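Myosin-I heavy chain (Dictyostelium discoideum, PDB 5EJY) is a class VII unconventional myosin, an actin-based ATPase motor involved in early phagocytosis and adhesion, seen here as its first MyTH4-FERM tail module. Local coordinates at residues Asp332-Phe344 with Ala393-Pro405. Sequence-based numbering, arbitrary orientation.
Sequences DYQISIGSLKLQF and AKKQMVQLLEKHP
Tyr333 OH donates a short hydrogen bond of 2.6 Å to Leu400 O, a carbonyl in the last turn of helix 390-402. The hydroxyl comes in from well above the carbonyl plane rather than along a lone pair. The phenol reaches this part of the helix because Tyr333 CG stands anti to its own backbone N (chi1 179°), and His404, a little further along the chain, turns its edge onto one ring face in a T-shaped pair, planes at 66°. His404 CD2 is the atom over that face, 3.7 Å from Tyr333 CZ, while His404 ND1 is engaged with Leu406 N. A phenylalanine in place of Tyr333 would probably leave Leu400 O without its phenolic donor and remove the polar tie between this last turn and helix 331-346.

The two helical segments run nearly antiparallel (157°), their axes 8.5 Å apart at closest approach, and mesh knobs-into-holes. Leu340 sinks among Ala393, Gln396, Met397 and Leu400, its CD1 branch 3.5 Å from Gln396 CB. In return Leu400 fits among Tyr333, Ser336, Ile337 and Leu340, with its CB 3.7 Å from Ile337 CG2. Met397 SD lies against Lys341 CB, and at the far end Phe344 CD1 meets Lys394 CB at 3.8 Å, the two side chains running alongside each other.

The pair belongs to the all-helical central lobe of the FERM domain: helix 304-322 touches Tyr333, Lys341 and His404, helix 375-383 packs on Ser339 and Leu342 of helix 331-346, and strand 410-415 follows helix 390-402 in the chain.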
loop_
_atom_site.group_PDB
_atom_site.type_symbol
_atom_site.label_atom_id
_atom_site.label_comp_id
_atom_site.label_asym_id
_atom_site.label_seq_id
_atom_site.Cartn_x
_atom_site.Cartn_y
_atom_site.Cartn_z
ATOM N N ASP A 332 26.783 -0.051 24.973
ATOM C CA ASP A 332 28.039 -0.698 24.608
ATOM C C ASP A 332 27.895 -1.372 23.249
ATOM O O ASP A 332 28.751 -1.222 22.372
ATOM C CB ASP A 332 28.450 -1.749 25.641
ATOM C CG ASP A 332 29.058 -1.142 26.903
ATOM O OD1 ASP A 332 29.405 0.061 26.913
ATOM O OD2 ASP A 332 29.200 -1.898 27.887
ATOM N N TYR A 333 26.818 -2.133 23.084
ATOM C CA TYR A 333 26.592 -2.838 21.825
ATOM C C TYR A 333 26.425 -1.869 20.664
ATOM O O TYR A 333 27.051 -2.032 19.614
ATOM C CB TYR A 333 25.373 -3.750 21.899
ATOM C CG TYR A 333 25.119 -4.463 20.592
ATOM C CD1 TYR A 333 24.304 -3.902 19.614
ATOM C CD2 TYR A 333 25.713 -5.687 20.329
ATOM C CE1 TYR A 333 24.085 -4.553 18.404
ATOM C CE2 TYR A 333 25.499 -6.345 19.140
ATOM C CZ TYR A 333 24.682 -5.776 18.178
ATOM O OH TYR A 333 24.477 -6.447 16.996
ATOM N N GLN A 334 25.580 -0.861 20.851
ATOM C CA GLN A 334 25.345 0.114 19.798
ATOM C C GLN A 334 26.662 0.781 19.413
ATOM O O GLN A 334 26.943 1.023 18.230
ATOM C CB GLN A 334 24.303 1.139 20.239
ATOM C CG GLN A 334 22.924 0.518 20.469
ATOM C CD GLN A 334 21.963 1.463 21.166
ATOM O OE1 GLN A 334 22.367 2.277 21.998
ATOM N NE2 GLN A 334 20.679 1.361 20.826
ATOM N N ILE A 335 27.478 1.054 20.421
ATOM C CA ILE A 335 28.791 1.644 20.204
ATOM C C ILE A 335 29.658 0.750 19.339
ATOM O O ILE A 335 30.349 1.231 18.443
ATOM C CB ILE A 335 29.529 1.895 21.543
ATOM C CG1 ILE A 335 28.873 3.045 22.297
ATOM C CG2 ILE A 335 30.984 2.240 21.288
ATOM C CD1 ILE A 335 28.731 4.287 21.454
ATOM N N SER A 336 29.633 -0.552 19.614
ATOM C CA SER A 336 30.478 -1.480 18.877
ATOM C C SER A 336 30.105 -1.584 17.387
ATOM O O SER A 336 30.983 -1.568 16.525
ATOM C CB SER A 336 30.454 -2.860 19.521
ATOM O OG SER A 336 29.139 -3.374 19.527
ATOM N N ILE A 337 28.814 -1.696 17.080
ATOM C CA ILE A 337 28.400 -1.733 15.670
ATOM C C ILE A 337 28.547 -0.381 14.970
ATOM O O ILE A 337 28.990 -0.313 13.814
ATOM C CB ILE A 337 26.973 -2.311 15.476
ATOM C CG1 ILE A 337 25.935 -1.537 16.298
ATOM C CG2 ILE A 337 26.946 -3.806 15.812
ATOM C CD1 ILE A 337 24.465 -1.964 16.012
ATOM N N GLY A 338 28.192 0.696 15.658
ATOM C CA GLY A 338 28.262 2.021 15.069
ATOM C C GLY A 338 29.685 2.494 14.814
ATOM O O GLY A 338 29.944 3.210 13.840
ATOM N N SER A 339 30.610 2.096 15.686
ATOM C CA SER A 339 32.015 2.473 15.519
ATOM C C SER A 339 32.649 1.751 14.333
ATOM O O SER A 339 33.472 2.324 13.619
ATOM C CB SER A 339 32.821 2.226 16.804
ATOM O OG SER A 339 32.977 0.841 17.067
ATOM N N LEU A 340 32.276 0.492 14.134
ATOM C CA LEU A 340 32.737 -0.256 12.968
ATOM C C LEU A 340 32.183 0.340 11.675
ATOM O O LEU A 340 32.903 0.461 10.677
ATOM C CB LEU A 340 32.382 -1.741 13.093
ATOM C CG LEU A 340 33.264 -2.503 14.087
ATOM C CD1 LEU A 340 32.698 -3.873 14.410
ATOM C CD2 LEU A 340 34.697 -2.620 13.551
ATOM N N LYS A 341 30.911 0.732 11.699
ATOM C CA LYS A 341 30.280 1.346 10.531
ATOM C C LYS A 341 30.997 2.644 10.151
ATOM O O LYS A 341 31.171 2.956 8.967
ATOM C CB LYS A 341 28.793 1.600 10.796
ATOM C CG LYS A 341 28.019 2.198 9.622
ATOM C CD LYS A 341 26.526 2.294 9.946
ATOM C CE LYS A 341 25.810 3.371 9.125
ATOM N NZ LYS A 341 24.411 3.594 9.634
ATOM N N LEU A 342 31.427 3.396 11.156
ATOM C CA LEU A 342 32.141 4.641 10.901
ATOM C C LEU A 342 33.514 4.368 10.293
ATOM O O LEU A 342 33.950 5.077 9.382
ATOM C CB LEU A 342 32.275 5.468 12.187
ATOM C CG LEU A 342 32.899 6.858 12.029
ATOM C CD1 LEU A 342 32.197 7.662 10.942
ATOM C CD2 LEU A 342 32.874 7.612 13.362
ATOM N N GLN A 343 34.192 3.335 10.781
ATOM C CA GLN A 343 35.501 2.982 10.243
ATOM C C GLN A 343 35.367 2.544 8.786
ATOM O O GLN A 343 36.255 2.785 7.957
ATOM C CB GLN A 343 36.142 1.870 11.069
ATOM C CG GLN A 343 37.534 1.450 10.589
ATOM C CD GLN A 343 38.553 2.591 10.603
ATOM O OE1 GLN A 343 39.582 2.526 9.921
ATOM N NE2 GLN A 343 38.270 3.637 11.373
ATOM N N PHE A 344 34.244 1.901 8.484
ATOM C CA PHE A 344 33.967 1.427 7.133
ATOM C C PHE A 344 33.716 2.599 6.194
ATOM O O PHE A 344 34.354 2.713 5.138
ATOM C CB PHE A 344 32.771 0.465 7.140
ATOM C CG PHE A 344 32.289 0.088 5.766
ATOM C CD1 PHE A 344 33.001 -0.810 4.987
ATOM C CD2 PHE A 344 31.121 0.632 5.257
ATOM C CE1 PHE A 344 32.558 -1.152 3.714
ATOM C CE2 PHE A 344 30.678 0.293 3.984
ATOM C CZ PHE A 344 31.392 -0.601 3.223
ATOM N N ALA A 393 36.382 -4.095 8.752
ATOM C CA ALA A 393 35.406 -3.318 9.499
ATOM C C ALA A 393 33.992 -3.828 9.218
ATOM O O ALA A 393 33.230 -4.108 10.144
ATOM C CB ALA A 393 35.526 -1.842 9.153
ATOM N N LYS A 394 33.651 -3.966 7.941
ATOM C CA LYS A 394 32.327 -4.463 7.575
ATOM C C LYS A 394 32.075 -5.886 8.084
ATOM O O LYS A 394 31.001 -6.177 8.610
ATOM C CB LYS A 394 32.094 -4.392 6.059
ATOM C CG LYS A 394 30.658 -4.752 5.650
ATOM C CD LYS A 394 30.478 -4.745 4.138
ATOM C CE LYS A 394 29.020 -4.977 3.742
ATOM N NZ LYS A 394 28.275 -3.689 3.589
ATOM N N LYS A 395 33.053 -6.773 7.926
ATOM C CA LYS A 395 32.896 -8.154 8.382
ATOM C C LYS A 395 32.639 -8.245 9.893
ATOM O O LYS A 395 31.813 -9.039 10.354
ATOM C CB LYS A 395 34.122 -8.993 8.010
ATOM N N GLN A 396 33.345 -7.428 10.664
ATOM C CA GLN A 396 33.168 -7.431 12.107
ATOM C C GLN A 396 31.767 -6.946 12.487
ATOM O O GLN A 396 31.124 -7.536 13.347
ATOM C CB GLN A 396 34.236 -6.577 12.790
ATOM C CG GLN A 396 35.645 -7.149 12.723
ATOM C CD GLN A 396 36.587 -6.452 13.689
ATOM O OE1 GLN A 396 36.227 -6.185 14.834
ATOM N NE2 GLN A 396 37.792 -6.135 13.226
ATOM N N MET A 397 31.307 -5.875 11.842
ATOM C CA MET A 397 29.963 -5.336 12.074
ATOM C C MET A 397 28.890 -6.387 11.790
ATOM O O MET A 397 27.998 -6.625 12.611
ATOM C CB MET A 397 29.729 -4.092 11.210
ATOM C CG MET A 397 28.427 -3.341 11.495
ATOM S SD MET A 397 28.106 -2.050 10.276
ATOM C CE MET A 397 27.855 -3.048 8.803
ATOM N N VAL A 398 28.980 -7.020 10.623
ATOM C CA VAL A 398 28.016 -8.048 10.243
ATOM C C VAL A 398 27.992 -9.201 11.246
ATOM O O VAL A 398 26.935 -9.755 11.543
ATOM C CB VAL A 398 28.281 -8.568 8.816
ATOM C CG1 VAL A 398 27.433 -9.794 8.515
ATOM C CG2 VAL A 398 28.006 -7.461 7.805
ATOM N N GLN A 399 29.161 -9.554 11.773
ATOM C CA GLN A 399 29.245 -10.591 12.790
ATOM C C GLN A 399 28.485 -10.179 14.047
ATOM O O GLN A 399 27.710 -10.958 14.586
ATOM C CB GLN A 399 30.707 -10.891 13.140
ATOM N N LEU A 400 28.717 -8.956 14.511
ATOM C CA LEU A 400 28.049 -8.447 15.706
ATOM C C LEU A 400 26.537 -8.380 15.514
ATOM O O LEU A 400 25.762 -8.631 16.447
ATOM C CB LEU A 400 28.590 -7.062 16.054
ATOM C CG LEU A 400 29.986 -7.032 16.677
ATOM C CD1 LEU A 400 30.511 -5.611 16.787
ATOM C CD2 LEU A 400 29.954 -7.707 18.054
ATOM N N LEU A 401 26.123 -8.022 14.302
ATOM C CA LEU A 401 24.704 -7.955 13.966
ATOM C C LEU A 401 24.102 -9.350 13.960
ATOM O O LEU A 401 23.049 -9.585 14.556
ATOM C CB LEU A 401 24.492 -7.274 12.598
ATOM C CG LEU A 401 24.799 -5.777 12.497
ATOM C CD1 LEU A 401 24.624 -5.285 11.058
ATOM C CD2 LEU A 401 23.909 -4.970 13.435
ATOM N N GLU A 402 24.779 -10.280 13.296
ATOM C CA GLU A 402 24.246 -11.628 13.113
ATOM C C GLU A 402 24.120 -12.421 14.419
ATOM O O GLU A 402 23.356 -13.385 14.489
ATOM C CB GLU A 402 25.095 -12.421 12.112
ATOM C CG GLU A 402 24.874 -12.029 10.661
ATOM C CD GLU A 402 23.461 -12.323 10.187
ATOM O OE1 GLU A 402 22.743 -13.068 10.886
ATOM O OE2 GLU A 402 23.066 -11.812 9.116
ATOM N N LYS A 403 24.870 -12.023 15.441
ATOM C CA LYS A 403 24.858 -12.755 16.710
ATOM C C LYS A 403 23.945 -12.123 17.760
ATOM O O LYS A 403 23.803 -12.657 18.865
ATOM C CB LYS A 403 26.277 -12.903 17.274
ATOM C CG LYS A 403 27.202 -13.766 16.424
ATOM C CD LYS A 403 26.662 -15.181 16.257
ATOM C CE LYS A 403 27.627 -16.060 15.467
ATOM N N HIS A 404 23.332 -10.989 17.429
ATOM C CA HIS A 404 22.368 -10.373 18.346
ATOM C C HIS A 404 21.119 -11.242 18.451
ATOM O O HIS A 404 20.701 -11.832 17.457
ATOM C CB HIS A 404 21.997 -8.970 17.878
ATOM C CG HIS A 404 21.272 -8.167 18.910
ATOM N ND1 HIS A 404 19.930 -8.342 19.181
ATOM C CD2 HIS A 404 21.705 -7.196 19.749
ATOM C CE1 HIS A 404 19.568 -7.506 20.138
ATOM N NE2 HIS A 404 20.625 -6.795 20.496
ATOM N N PRO A 405 20.535 -11.354 19.666
ATOM C CA PRO A 405 19.332 -12.165 19.879
ATOM C C PRO A 405 18.207 -11.884 18.875
ATOM O O PRO A 405 17.452 -12.791 18.539
ATOM C CB PRO A 405 18.877 -11.749 21.290
ATOM C CG PRO A 405 20.115 -11.356 21.976
ATOM C CD PRO A 405 21.007 -10.737 20.919
#